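Local coordinates for protein FAD dependent oxidoreductase (Chelativorans sp. BNC1, PDB 6PXS) that acts as an iminodiacetate oxidase, an FAD-dependent oxidoreductase that carries a flavin cofactor in a Rossmann-type fold, at residues 130-135 against 238-243; 222-227 against 270-275; 229-234 against 254-259; 312-317 against 361-366. All blocks are in the same frame, centred on the assembly; numbering follows the deposited sequence.

Contact 1. Residues 130-135 against 238-243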
loop_
_atom_site.group_PDB
_atom_site.type_symbol
_atom_site.label_atom_id
_atom_site.label_comp_id
_atom_site.label_asym_id
_atom_site.label_seq_id
_atom_site.Cartn_x
_atom_site.Cartn_y
_atom_site.Cartn_z
ATOM N N ARG A 130 -33.097 2.247 13.175
ATOM C CA ARG A 130 -32.817 1.765 14.521
ATOM C C ARG A 130 -31.848 0.591 14.497
ATOM O O ARG A 130 -31.136 0.355 15.480
ATOM C CB ARG A 130 -34.121 1.366 15.213
ATOM C CG ARG A 130 -33.967 0.993 16.680
ATOM C CD ARG A 130 -35.289 0.517 17.279
ATOM N NE ARG A 130 -35.788 -0.693 16.629
ATOM C CZ ARG A 130 -35.402 -1.930 16.934
ATOM N NH1 ARG A 130 -34.501 -2.141 17.886
ATOM N NH2 ARG A 130 -35.917 -2.963 16.282
ATOM N N LEU A 131 -31.807 -0.149 13.390
ATOM C CA LEU A 131 -30.891 -1.270 13.228
ATOM C C LEU A 131 -29.631 -0.901 12.460
ATOM O O LEU A 131 -28.580 -1.508 12.691
ATOM C CB LEU A 131 -31.596 -2.424 12.505
ATOM C CG LEU A 131 -32.796 -3.027 13.241
ATOM C CD1 LEU A 131 -33.611 -3.905 12.306
ATOM C CD2 LEU A 131 -32.337 -3.821 14.457
ATOM N N PHE A 132 -29.713 0.075 11.556
ATOM C CA PHE A 132 -28.572 0.551 10.773
ATOM C C PHE A 132 -28.537 2.067 10.927
ATOM O O PHE A 132 -29.058 2.804 10.078
ATOM C CB PHE A 132 -28.686 0.119 9.311
ATOM C CG PHE A 132 -27.360 -0.113 8.638
ATOM C CD1 PHE A 132 -26.717 0.914 7.969
ATOM C CD2 PHE A 132 -26.761 -1.361 8.672
ATOM C CE1 PHE A 132 -25.498 0.701 7.350
ATOM C CE2 PHE A 132 -25.543 -1.578 8.054
ATOM C CZ PHE A 132 -24.912 -0.546 7.392
ATOM N N PRO A 133 -27.931 2.565 12.003
ATOM C CA PRO A 133 -28.060 3.989 12.360
ATOM C C PRO A 133 -27.807 4.925 11.189
ATOM O O PRO A 133 -28.583 5.869 10.981
ATOM C CB PRO A 133 -27.002 4.166 13.458
ATOM C CG PRO A 133 -26.926 2.828 14.103
ATOM C CD PRO A 133 -27.152 1.818 13.005
ATOM N N PRO A 134 -26.738 4.734 10.408
ATOM C CA PRO A 134 -26.433 5.726 9.360
ATOM C C PRO A 134 -27.515 5.872 8.294
ATOM O O PRO A 134 -27.422 6.801 7.481
ATOM C CB PRO A 134 -25.115 5.219 8.754
ATOM C CG PRO A 134 -24.996 3.814 9.177
ATOM C CD PRO A 134 -25.681 3.711 10.497
ATOM N N LEU A 135 -28.529 5.010 8.271
ATOM C CA LEU A 135 -29.593 5.139 7.284
ATOM C C LEU A 135 -30.433 6.387 7.548
ATOM O O LEU A 135 -30.391 6.987 8.626
ATOM C CB LEU A 135 -30.499 3.905 7.298
ATOM C CG LEU A 135 -29.944 2.612 6.700
ATOM C CD1 LEU A 135 -30.967 1.496 6.833
ATOM C CD2 LEU A 135 -29.553 2.800 5.243
ATOM N N SER A 238 -21.093 -5.121 15.134
ATOM C CA SER A 238 -21.269 -6.567 15.086
ATOM C C SER A 238 -22.722 -6.978 14.894
ATOM O O SER A 238 -22.982 -8.089 14.419
ATOM C CB SER A 238 -20.724 -7.198 16.368
ATOM O OG SER A 238 -21.384 -6.677 17.509
ATOM N N GLY A 239 -23.670 -6.118 15.255
ATOM C CA GLY A 239 -25.081 -6.424 15.153
ATOM C C GLY A 239 -25.803 -5.744 14.015
ATOM O O GLY A 239 -27.033 -5.863 13.923
ATOM N N TRP A 240 -25.099 -5.036 13.148
ATOM C CA TRP A 240 -25.772 -4.327 12.071
ATOM C C TRP A 240 -26.164 -5.300 10.960
ATOM O O TRP A 240 -25.386 -6.191 10.612
ATOM C CB TRP A 240 -24.872 -3.233 11.506
ATOM C CG TRP A 240 -24.676 -2.083 12.438
ATOM C CD1 TRP A 240 -25.016 -2.027 13.759
ATOM C CD2 TRP A 240 -24.100 -0.813 12.118
ATOM N NE1 TRP A 240 -24.684 -0.801 14.281
ATOM C CE2 TRP A 240 -24.121 -0.036 13.293
ATOM C CE3 TRP A 240 -23.570 -0.257 10.950
ATOM C CZ2 TRP A 240 -23.630 1.267 13.336
ATOM C CZ3 TRP A 240 -23.084 1.035 10.993
ATOM C CH2 TRP A 240 -23.116 1.783 12.178
ATOM N N PRO A 241 -27.353 -5.151 10.385
ATOM C CA PRO A 241 -27.805 -6.079 9.345
ATOM C C PRO A 241 -27.231 -5.708 7.983
ATOM O O PRO A 241 -26.477 -4.748 7.829
ATOM C CB PRO A 241 -29.324 -5.908 9.376
ATOM C CG PRO A 241 -29.511 -4.482 9.751
ATOM C CD PRO A 241 -28.392 -4.159 10.714
ATOM N N VAL A 242 -27.610 -6.498 6.985
ATOM C CA VAL A 242 -27.302 -6.192 5.595
ATOM C C VAL A 242 -28.364 -5.242 5.056
ATOM O O VAL A 242 -29.508 -5.226 5.524
ATOM C CB VAL A 242 -27.230 -7.490 4.766
ATOM C CG1 VAL A 242 -26.923 -7.183 3.308
ATOM C CG2 VAL A 242 -26.192 -8.439 5.349
ATOM N N VAL A 243 -27.986 -4.438 4.066
ATOM C CA VAL A 243 -28.892 -3.486 3.433
ATOM C C VAL A 243 -28.913 -3.769 1.939
ATOM O O VAL A 243 -27.855 -3.889 1.309
ATOM C CB VAL A 243 -28.471 -2.030 3.709
ATOM C CG1 VAL A 243 -29.470 -1.063 3.095
ATOM C CG2 VAL A 243 -28.344 -1.793 5.207
#
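Phe132 and Trp240 have the nearest pair of CA atoms across the two segments, 5.8 Å apart, where the chain leaving helix 127-131 enters a type I turn from Phe132 to Leu135 and passes the loop that leads into strand 242-244. The apolar side chains pack round the Phe132 ring, which is covered on both faces. Over the centre of one face sits Val243 CG2, a CH-pi contact with the methyl carbon 3.8 Å above the ring plane. The opposite face receives the edge of the indole in an edge-to-face pair, with Trp240 CE3 set toward the rim and the two planes inclined at 57°. Pro241 adds CD in the plane of the phenyl ring, 3.8 Å from Phe132 CD2. Trp240 CG is anti to its carbonyl carbon (chi1 -70°), and beyond it the indole meets both prolines of the turn tip to tip. Pro133 CD lies over a face of the six-membered ring, 3.9 Å from its centroid, while Pro134 CD approaches Trp240 CH2 at 3.6 Å. An alanine in place of Trp240 would probably open a gap beside Pro133 and Pro134 and leave one face of Phe132 without its aromatic partner. Polar groups are settled elsewhere: Leu135 N bonds to Phe132 O within the turn, and Lys129 NZ takes the carbonyl oxygens of Pro133 and Leu135. The example illustrates how prolines and aromatic rings can join two irregular segments through pi contacts and shape alone, the directional bonding being left to each segment's own surroundings.

Contact 2. Residues 222-227 against 270-275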
loop_
_atom_site.group_PDB
_atom_site.type_symbol
_atom_site.label_atom_id
_atom_site.label_comp_id
_atom_site.label_asym_id
_atom_site.label_seq_id
_atom_site.Cartn_x
_atom_site.Cartn_y
_atom_site.Cartn_z
ATOM N N PRO A 222 -14.561 -11.582 -17.831
ATOM C CA PRO A 222 -14.526 -10.842 -16.565
ATOM C C PRO A 222 -15.455 -9.639 -16.573
ATOM O O PRO A 222 -15.613 -8.953 -17.586
ATOM C CB PRO A 222 -13.061 -10.404 -16.456
ATOM C CG PRO A 222 -12.608 -10.291 -17.863
ATOM C CD PRO A 222 -13.337 -11.368 -18.623
ATOM N N GLN A 223 -16.076 -9.393 -15.422
ATOM C CA GLN A 223 -16.864 -8.186 -15.177
ATOM C C GLN A 223 -16.218 -7.467 -13.998
ATOM O O GLN A 223 -16.391 -7.874 -12.844
ATOM C CB GLN A 223 -18.327 -8.515 -14.895
ATOM C CG GLN A 223 -19.219 -7.284 -14.753
ATOM C CD GLN A 223 -20.617 -7.617 -14.263
ATOM O OE1 GLN A 223 -20.791 -8.243 -13.216
ATOM N NE2 GLN A 223 -21.623 -7.196 -15.019
ATOM N N LYS A 224 -15.471 -6.407 -14.290
ATOM C CA LYS A 224 -14.793 -5.660 -13.240
ATOM C C LYS A 224 -15.792 -5.168 -12.198
ATOM O O LYS A 224 -16.944 -4.848 -12.506
ATOM C CB LYS A 224 -14.034 -4.479 -13.843
ATOM C CG LYS A 224 -13.381 -3.559 -12.827
ATOM C CD LYS A 224 -12.557 -2.493 -13.522
ATOM C CE LYS A 224 -11.973 -1.503 -12.532
ATOM N NZ LYS A 224 -11.200 -0.429 -13.217
ATOM N N GLY A 225 -15.338 -5.118 -10.949
ATOM C CA GLY A 225 -16.149 -4.598 -9.867
ATOM C C GLY A 225 -15.321 -3.905 -8.805
ATOM O O GLY A 225 -14.382 -4.492 -8.262
ATOM N N GLN A 226 -15.659 -2.656 -8.498
ATOM C CA GLN A 226 -14.975 -1.888 -7.466
ATOM C C GLN A 226 -15.859 -1.825 -6.227
ATOM O O GLN A 226 -17.051 -1.521 -6.326
ATOM C CB GLN A 226 -14.648 -0.479 -7.962
ATOM C CG GLN A 226 -13.930 -0.454 -9.300
ATOM C CD GLN A 226 -13.554 0.946 -9.738
ATOM O OE1 GLN A 226 -13.212 1.797 -8.917
ATOM N NE2 GLN A 226 -13.621 1.195 -11.040
ATOM N N ILE A 227 -15.272 -2.105 -5.067
ATOM C CA ILE A 227 -16.005 -2.190 -3.809
ATOM C C ILE A 227 -15.251 -1.384 -2.761
ATOM O O ILE A 227 -14.025 -1.492 -2.653
ATOM C CB ILE A 227 -16.183 -3.654 -3.361
ATOM C CG1 ILE A 227 -17.045 -3.736 -2.101
ATOM C CG2 ILE A 227 -14.832 -4.314 -3.129
ATOM C CD1 ILE A 227 -17.498 -5.147 -1.774
ATOM N N GLY A 270 -12.674 -6.051 -19.357
ATOM C CA GLY A 270 -11.422 -6.761 -19.458
ATOM C C GLY A 270 -10.786 -6.910 -18.081
ATOM O O GLY A 270 -11.412 -6.700 -17.039
ATOM N N PHE A 271 -9.507 -7.281 -18.093
ATOM C CA PHE A 271 -8.738 -7.452 -16.860
ATOM C C PHE A 271 -8.030 -6.145 -16.496
ATOM O O PHE A 271 -6.804 -6.054 -16.417
ATOM C CB PHE A 271 -7.752 -8.604 -17.012
ATOM C CG PHE A 271 -8.412 -9.926 -17.294
ATOM C CD1 PHE A 271 -8.585 -10.365 -18.595
ATOM C CD2 PHE A 271 -8.867 -10.723 -16.257
ATOM C CE1 PHE A 271 -9.194 -11.576 -18.857
ATOM C CE2 PHE A 271 -9.477 -11.934 -16.512
ATOM C CZ PHE A 271 -9.640 -12.363 -17.814
ATOM N N ASP A 272 -8.847 -5.116 -16.270
ATOM C CA ASP A 272 -8.361 -3.774 -15.957
ATOM C C ASP A 272 -8.335 -3.622 -14.441
ATOM O O ASP A 272 -9.328 -3.254 -13.814
ATOM C CB ASP A 272 -9.243 -2.717 -16.607
ATOM C CG ASP A 272 -8.718 -1.317 -16.396
ATOM O OD1 ASP A 272 -7.534 -1.182 -16.021
ATOM O OD2 ASP A 272 -9.485 -0.352 -16.595
ATOM N N TYR A 273 -7.175 -3.904 -13.848
ATOM C CA TYR A 273 -7.018 -3.890 -12.393
ATOM C C TYR A 273 -6.607 -2.489 -11.934
ATOM O O TYR A 273 -5.491 -2.240 -11.474
ATOM C CB TYR A 273 -6.007 -4.947 -11.965
ATOM C CG TYR A 273 -5.905 -5.145 -10.472
ATOM C CD1 TYR A 273 -6.994 -5.593 -9.736
ATOM C CD2 TYR A 273 -4.717 -4.900 -9.799
ATOM C CE1 TYR A 273 -6.904 -5.781 -8.368
ATOM C CE2 TYR A 273 -4.617 -5.087 -8.433
ATOM C CZ TYR A 273 -5.713 -5.527 -7.724
ATOM O OH TYR A 273 -5.616 -5.712 -6.364
ATOM N N ARG A 274 -7.554 -1.564 -12.070
ATOM C CA ARG A 274 -7.370 -0.177 -11.671
ATOM C C ARG A 274 -8.576 0.283 -10.865
ATOM O O ARG A 274 -9.691 -0.213 -11.047
ATOM C CB ARG A 274 -7.183 0.743 -12.892
ATOM C CG ARG A 274 -5.859 0.564 -13.609
ATOM C CD ARG A 274 -5.835 1.255 -14.972
ATOM N NE ARG A 274 -6.485 2.564 -14.956
ATOM C CZ ARG A 274 -7.741 2.792 -15.331
ATOM N NH1 ARG A 274 -8.511 1.802 -15.762
ATOM N NH2 ARG A 274 -8.231 4.020 -15.276
ATOM N N VAL A 275 -8.338 1.233 -9.967
ATOM C CA VAL A 275 -9.396 1.895 -9.213
ATOM C C VAL A 275 -9.703 3.205 -9.924
ATOM O O VAL A 275 -8.892 4.138 -9.901
ATOM C CB VAL A 275 -8.992 2.130 -7.753
ATOM C CG1 VAL A 275 -10.016 3.009 -7.051
ATOM C CG2 VAL A 275 -8.837 0.803 -7.033
#
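Lys224 reaches the backbone of Arg274 through a fully extended side chain, with CG anti to the backbone N (chi1 175°) and the later torsions also near 180°. Its NZ gives a hydrogen bond of 2.7 Å to Arg274 O, approaching from above the carbonyl plane. On the way, Lys224 CD passes 3.3 Å from Asp272 O. The ammonium also forms a long salt bridge with the Asp272 carboxylate, NZ to OD2 3.8 Å. Arg274 NH1 binds the same carboxylate, nearly straight and in the guanidinium plane, onto the syn lone pair of OD1. The Asp272 carboxylate is thus shared by Arg274 and, at longer range, Lys224, and probably offsets the repulsion between Lys224 NZ and Arg274 NH1. At the other end the contact is apolar: Phe271 presents a face to Pro222, whose CG stands 3.6 Å above the ring plane, over its centre. Gln226 directs its amide NE2 to Thr276, just past the loop. Segment 270-275 runs within 11° of 222-226, in the loop that follows strand 258-261 and precedes helix 277-290 in the chain. Phe271 meets Phe306 of strand 298-310 edge-to-face and stacks on Trp206, Arg274 NE bonds to Thr298 of a neighbouring subunit, and Gly225 touches the FAD from within strand 220-231.

Contact 3. Residues 229-234 against 254-259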
loop_
_atom_site.group_PDB
_atom_site.type_symbol
_atom_site.label_atom_id
_atom_site.label_comp_id
_atom_site.label_asym_id
_atom_site.label_seq_id
_atom_site.Cartn_x
_atom_site.Cartn_y
_atom_site.Cartn_z
ATOM N N HIS A 229 -14.480 -0.008 1.171
ATOM C CA HIS A 229 -14.459 -0.422 2.568
ATOM C C HIS A 229 -14.320 0.816 3.440
ATOM O O HIS A 229 -13.375 1.593 3.273
ATOM C CB HIS A 229 -13.313 -1.401 2.832
ATOM C CG HIS A 229 -13.521 -2.750 2.220
ATOM N ND1 HIS A 229 -13.540 -3.910 2.964
ATOM C CD2 HIS A 229 -13.731 -3.125 0.935
ATOM C CE1 HIS A 229 -13.747 -4.941 2.165
ATOM N NE2 HIS A 229 -13.866 -4.492 0.929
ATOM N N LEU A 230 -15.258 0.994 4.365
ATOM C CA LEU A 230 -15.287 2.143 5.257
ATOM C C LEU A 230 -14.964 1.713 6.681
ATOM O O LEU A 230 -15.007 0.529 7.023
ATOM C CB LEU A 230 -16.654 2.829 5.224
ATOM C CG LEU A 230 -17.175 3.213 3.839
ATOM C CD1 LEU A 230 -18.550 3.839 3.960
ATOM C CD2 LEU A 230 -16.221 4.158 3.136
ATOM N N HIS A 231 -14.651 2.701 7.517
ATOM C CA HIS A 231 -14.297 2.465 8.909
ATOM C C HIS A 231 -14.974 3.514 9.775
ATOM O O HIS A 231 -14.838 4.714 9.520
ATOM C CB HIS A 231 -12.777 2.507 9.101
ATOM C CG HIS A 231 -12.336 2.288 10.514
ATOM N ND1 HIS A 231 -12.572 1.114 11.195
ATOM C CD2 HIS A 231 -11.665 3.093 11.372
ATOM C CE1 HIS A 231 -12.068 1.205 12.413
ATOM N NE2 HIS A 231 -11.514 2.397 12.547
ATOM N N LEU A 232 -15.706 3.058 10.795
ATOM C CA LEU A 232 -16.419 3.931 11.727
ATOM C C LEU A 232 -15.704 3.904 13.073
ATOM O O LEU A 232 -16.090 3.137 13.967
ATOM C CB LEU A 232 -17.876 3.488 11.881
ATOM C CG LEU A 232 -18.849 3.805 10.741
ATOM C CD1 LEU A 232 -18.968 5.310 10.543
ATOM C CD2 LEU A 232 -18.429 3.119 9.450
ATOM N N PRO A 233 -14.667 4.736 13.281
ATOM C CA PRO A 233 -13.846 4.605 14.495
ATOM C C PRO A 233 -14.653 4.612 15.785
ATOM O O PRO A 233 -15.352 5.583 16.093
ATOM C CB PRO A 233 -12.905 5.816 14.419
ATOM C CG PRO A 233 -13.550 6.758 13.463
ATOM C CD PRO A 233 -14.265 5.900 12.474
ATOM N N GLY A 234 -14.559 3.521 16.542
ATOM C CA GLY A 234 -15.218 3.440 17.830
ATOM C C GLY A 234 -16.702 3.166 17.769
ATOM O O GLY A 234 -17.445 3.643 18.633
ATOM N N PHE A 254 -19.077 -5.329 9.239
ATOM C CA PHE A 254 -18.320 -6.375 9.908
ATOM C C PHE A 254 -17.980 -5.933 11.329
ATOM O O PHE A 254 -18.211 -4.787 11.722
ATOM C CB PHE A 254 -17.048 -6.722 9.125
ATOM C CG PHE A 254 -17.317 -7.399 7.810
ATOM C CD1 PHE A 254 -17.787 -8.701 7.772
ATOM C CD2 PHE A 254 -17.098 -6.737 6.614
ATOM C CE1 PHE A 254 -18.036 -9.330 6.564
ATOM C CE2 PHE A 254 -17.344 -7.360 5.403
ATOM C CZ PHE A 254 -17.813 -8.657 5.379
ATOM N N ASP A 255 -17.412 -6.867 12.098
ATOM C CA ASP A 255 -17.263 -6.655 13.536
ATOM C C ASP A 255 -16.331 -5.489 13.849
ATOM O O ASP A 255 -16.583 -4.721 14.785
ATOM C CB ASP A 255 -16.751 -7.932 14.205
ATOM C CG ASP A 255 -17.835 -8.983 14.373
ATOM O OD1 ASP A 255 -19.020 -8.612 14.488
ATOM O OD2 ASP A 255 -17.497 -10.185 14.401
ATOM N N ASP A 256 -15.247 -5.338 13.089
ATOM C CA ASP A 256 -14.242 -4.335 13.426
ATOM C C ASP A 256 -14.620 -2.962 12.882
ATOM O O ASP A 256 -13.832 -2.330 12.171
ATOM C CB ASP A 256 -12.868 -4.754 12.896
ATOM C CG ASP A 256 -11.747 -3.859 13.403
ATOM O OD1 ASP A 256 -12.044 -2.858 14.089
ATOM O OD2 ASP A 256 -10.570 -4.156 13.116
ATOM N N SER A 257 -15.822 -2.491 13.216
ATOM C CA SER A 257 -16.251 -1.134 12.876
ATOM C C SER A 257 -16.078 -0.848 11.387
ATOM O O SER A 257 -15.779 0.279 10.984
ATOM C CB SER A 257 -15.490 -0.099 13.710
ATOM O OG SER A 257 -15.609 -0.364 15.097
ATOM N N ARG A 258 -16.272 -1.869 10.558
ATOM C CA ARG A 258 -16.049 -1.776 9.124
ATOM C C ARG A 258 -17.375 -1.891 8.384
ATOM O O ARG A 258 -18.212 -2.734 8.718
ATOM C CB ARG A 258 -15.088 -2.872 8.654
ATOM C CG ARG A 258 -14.573 -2.686 7.238
ATOM C CD ARG A 258 -13.452 -3.666 6.921
ATOM N NE ARG A 258 -13.908 -5.053 6.963
ATOM C CZ ARG A 258 -13.134 -6.105 6.708
ATOM N NH1 ARG A 258 -11.856 -5.935 6.390
ATOM N NH2 ARG A 258 -13.639 -7.330 6.770
ATOM N N VAL A 259 -17.561 -1.036 7.382
ATOM C CA VAL A 259 -18.747 -1.049 6.535
ATOM C C VAL A 259 -18.296 -1.099 5.083
ATOM O O VAL A 259 -17.446 -0.304 4.666
ATOM C CB VAL A 259 -19.643 0.181 6.780
ATOM C CG1 VAL A 259 -20.834 0.169 5.837
ATOM C CG2 VAL A 259 -20.109 0.216 8.227
#
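Leu230 and Val259 form the tight part of this contact, an antiparallel hydrogen-bonded pair. Leu230 N binds Val259 O nearly along the C=O axis, and Val259 N returns a bond of 3.0 Å to Leu230 O. A third bond, Leu232 N to Ser257 O, is almost straight at 173° and extends the ladder beyond the regular strand. On the face with Leu230, Leu232 CD2 meets Val259 CG2 at 3.6 Å. The other face, that of His231 and Arg258, is looser and partly exposed. There the His231 ring turns an edge to the turn, with Asp256 O near its plane and CE1 3.9 Å from Ser257 CB. An alanine at His231 would probably leave a gap beside Ser257 and uncover the Asp256 turn. His229 and Arg258 run side by side, the imidazole and guanidinium planes 83° apart. Asp256 sends its carboxylate to Arg153 and Arg161 of a neighbouring subunit, while Ser257 OG bonds to Val235 O. The segments join strand 220-231 to strand 258-261, which turns back as a hairpin on strand 251-254; strand 298-310 flanks 220-231 on its other edge, completing the four-stranded antiparallel sheet.

Contact 4. Residues 312-317 against 361-366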
loop_
_atom_site.group_PDB
_atom_site.type_symbol
_atom_site.label_atom_id
_atom_site.label_comp_id
_atom_site.label_asym_id
_atom_site.label_seq_id
_atom_site.Cartn_x
_atom_site.Cartn_y
_atom_site.Cartn_z
ATOM N N ALA A 312 -25.016 -16.863 -19.833
ATOM C CA ALA A 312 -26.224 -17.122 -19.067
ATOM C C ALA A 312 -25.939 -16.926 -17.584
ATOM O O ALA A 312 -24.840 -17.222 -17.106
ATOM C CB ALA A 312 -26.737 -18.541 -19.318
ATOM N N MET A 313 -26.936 -16.418 -16.859
ATOM C CA MET A 313 -26.767 -16.193 -15.429
ATOM C C MET A 313 -26.584 -17.494 -14.659
ATOM O O MET A 313 -26.064 -17.465 -13.539
ATOM C CB MET A 313 -27.966 -15.426 -14.874
ATOM C CG MET A 313 -27.745 -14.865 -13.479
ATOM S SD MET A 313 -29.209 -14.058 -12.806
ATOM C CE MET A 313 -29.541 -12.821 -14.062
ATOM N N ARG A 314 -27.000 -18.631 -15.226
ATOM C CA ARG A 314 -26.814 -19.889 -14.524
ATOM C C ARG A 314 -25.361 -20.349 -14.643
ATOM O O ARG A 314 -24.708 -20.103 -15.661
ATOM C CB ARG A 314 -27.748 -20.961 -15.081
ATOM C CG ARG A 314 -27.436 -21.416 -16.499
ATOM C CD ARG A 314 -28.428 -22.478 -16.962
ATOM N NE ARG A 314 -28.115 -22.987 -18.295
ATOM C CZ ARG A 314 -28.541 -22.444 -19.433
ATOM N NH1 ARG A 314 -28.196 -22.988 -20.592
ATOM N NH2 ARG A 314 -29.308 -21.360 -19.420
ATOM N N PRO A 315 -24.828 -21.018 -13.613
ATOM C CA PRO A 315 -23.408 -21.390 -13.644
ATOM C C PRO A 315 -23.100 -22.498 -14.637
ATOM O O PRO A 315 -23.992 -23.002 -15.328
ATOM C CB PRO A 315 -23.127 -21.848 -12.204
ATOM C CG PRO A 315 -24.332 -21.468 -11.406
ATOM C CD PRO A 315 -25.469 -21.450 -12.361
ATOM N N ILE A 316 -21.829 -22.885 -14.703
ATOM C CA ILE A 316 -21.357 -23.968 -15.556
ATOM C C ILE A 316 -20.683 -24.983 -14.645
ATOM O O ILE A 316 -19.622 -24.704 -14.073
ATOM C CB ILE A 316 -20.389 -23.471 -16.638
ATOM C CG1 ILE A 316 -21.095 -22.485 -17.571
ATOM C CG2 ILE A 316 -19.824 -24.648 -17.425
ATOM C CD1 ILE A 316 -20.190 -21.873 -18.624
ATOM N N LEU A 317 -21.296 -26.158 -14.506
ATOM C CA LEU A 317 -20.778 -27.204 -13.634
ATOM C C LEU A 317 -20.985 -28.557 -14.292
ATOM O O LEU A 317 -22.079 -28.846 -14.784
ATOM C CB LEU A 317 -21.474 -27.180 -12.269
ATOM C CG LEU A 317 -21.543 -25.831 -11.552
ATOM C CD1 LEU A 317 -22.452 -25.935 -10.342
ATOM C CD2 LEU A 317 -20.162 -25.366 -11.135
ATOM N N GLU A 361 -27.415 -31.643 -15.464
ATOM C CA GLU A 361 -27.484 -31.525 -16.917
ATOM C C GLU A 361 -27.726 -30.081 -17.337
ATOM O O GLU A 361 -27.182 -29.619 -18.347
ATOM C CB GLU A 361 -28.585 -32.431 -17.473
ATOM C CG GLU A 361 -28.451 -33.903 -17.107
ATOM C CD GLU A 361 -29.101 -34.241 -15.778
ATOM O OE1 GLU A 361 -28.480 -33.978 -14.725
ATOM O OE2 GLU A 361 -30.239 -34.757 -15.787
ATOM N N ARG A 362 -28.535 -29.351 -16.568
ATOM C CA ARG A 362 -28.861 -27.967 -16.892
ATOM C C ARG A 362 -27.676 -27.021 -16.740
ATOM O O ARG A 362 -27.798 -25.849 -17.112
ATOM C CB ARG A 362 -30.014 -27.488 -16.008
ATOM C CG ARG A 362 -31.392 -27.868 -16.523
ATOM C CD ARG A 362 -31.834 -26.942 -17.642
ATOM N NE ARG A 362 -33.168 -27.272 -18.131
ATOM C CZ ARG A 362 -34.296 -26.935 -17.513
ATOM N NH1 ARG A 362 -34.259 -26.260 -16.371
ATOM N NH2 ARG A 362 -35.466 -27.277 -18.036
ATOM N N TYR A 363 -26.547 -27.488 -16.204
ATOM C CA TYR A 363 -25.377 -26.646 -16.003
ATOM C C TYR A 363 -24.135 -27.159 -16.718
ATOM O O TYR A 363 -23.084 -26.516 -16.630
ATOM C CB TYR A 363 -25.066 -26.512 -14.505
ATOM C CG TYR A 363 -26.272 -26.227 -13.640
ATOM C CD1 TYR A 363 -26.826 -24.955 -13.579
ATOM C CD2 TYR A 363 -26.851 -27.229 -12.875
ATOM C CE1 TYR A 363 -27.928 -24.694 -12.786
ATOM C CE2 TYR A 363 -27.950 -26.977 -12.081
ATOM C CZ TYR A 363 -28.484 -25.709 -12.038
ATOM O OH TYR A 363 -29.580 -25.460 -11.247
ATOM N N SER A 364 -24.220 -28.284 -17.419
ATOM C CA SER A 364 -23.025 -28.875 -18.002
ATOM C C SER A 364 -22.427 -27.931 -19.043
ATOM O O SER A 364 -23.166 -27.241 -19.756
ATOM C CB SER A 364 -23.348 -30.222 -18.652
ATOM O OG SER A 364 -24.055 -30.044 -19.867
ATOM N N PRO A 365 -21.099 -27.875 -19.163
ATOM C CA PRO A 365 -20.497 -27.062 -20.228
ATOM C C PRO A 365 -20.721 -27.676 -21.599
ATOM O O PRO A 365 -21.317 -28.751 -21.717
ATOM C CB PRO A 365 -19.010 -27.039 -19.853
ATOM C CG PRO A 365 -18.800 -28.288 -19.073
ATOM C CD PRO A 365 -20.079 -28.530 -18.324
ATOM N N THR A 366 -20.247 -27.001 -22.639
ATOM C CA THR A 366 -20.335 -27.512 -23.996
ATOM C C THR A 366 -19.062 -28.272 -24.354
ATOM O O THR A 366 -18.018 -28.125 -23.714
ATOM C CB THR A 366 -20.562 -26.373 -24.992
ATOM O OG1 THR A 366 -19.536 -25.382 -24.833
ATOM C CG2 THR A 366 -21.925 -25.735 -24.769
#
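Tyr363 and Pro315 lie side by side and point the same way, Pro315 CD being 4.0 Å from Tyr363 CD1. The phenol turns its edge to the proline backbone, with Pro315 O close to the ring plane, and its far end is fixed by a hydrogen bond from OH to Asp56 O. In the backbone, Tyr363 O accepts the N-H of Leu317 at 2.8 Å, the donor 45° out of the carbonyl plane. Ile316 CA adds a CA-H...O contact to the same oxygen. Farther along, Ile316 and Pro365 slant across one another, CG2 to CB 3.5 Å. Arg314 starts out in the crowded position, CG between the backbone N and the carbonyl carbon (chi1 68°), and its chain then extends to NE. That nitrogen makes a weak bond to Arg362 O, 3.1 Å long. The guanidinium of Arg362 is held instead by a salt bridge from NH1 to Asp56 OD1, at the start of helix 55-76. The C-terminal tail is thereby laid against strand 316-317, the outer strand of a mixed sheet, and Leu317 packs on Ala343 and Leu347 of helix 336-352. Such a sheet, with 3-6, 26-29 and 198-201 in parallel, is characteristic of the Rossmann-type FAD-binding domain of this oxidoreductase family.

In the fold
Contact 1 is the most buried of the four and relies on rings and methyls, whereas contacts 2, 3 and 4 are only partly buried and add hydrogen bonds. Contacts 2 and 3 use successive parts of strand 220-231: contact 3 pairs it with a sheet neighbour, while contact 2 lays a loop along it through a charged network. Both also bond to neighbouring subunits, contact 3 through salt bridges of Asp256 and contact 2 through Arg274 NE and the backbone of Val275. Contacts 1 and 3 touch, Trp240 lying against Val259, and form one continuous region. Contact 4 stands on the opposite side of the chain's centre from them, its centre about 36 Å from that of contact 1, and ties the tail to the Rossmann-type sheet.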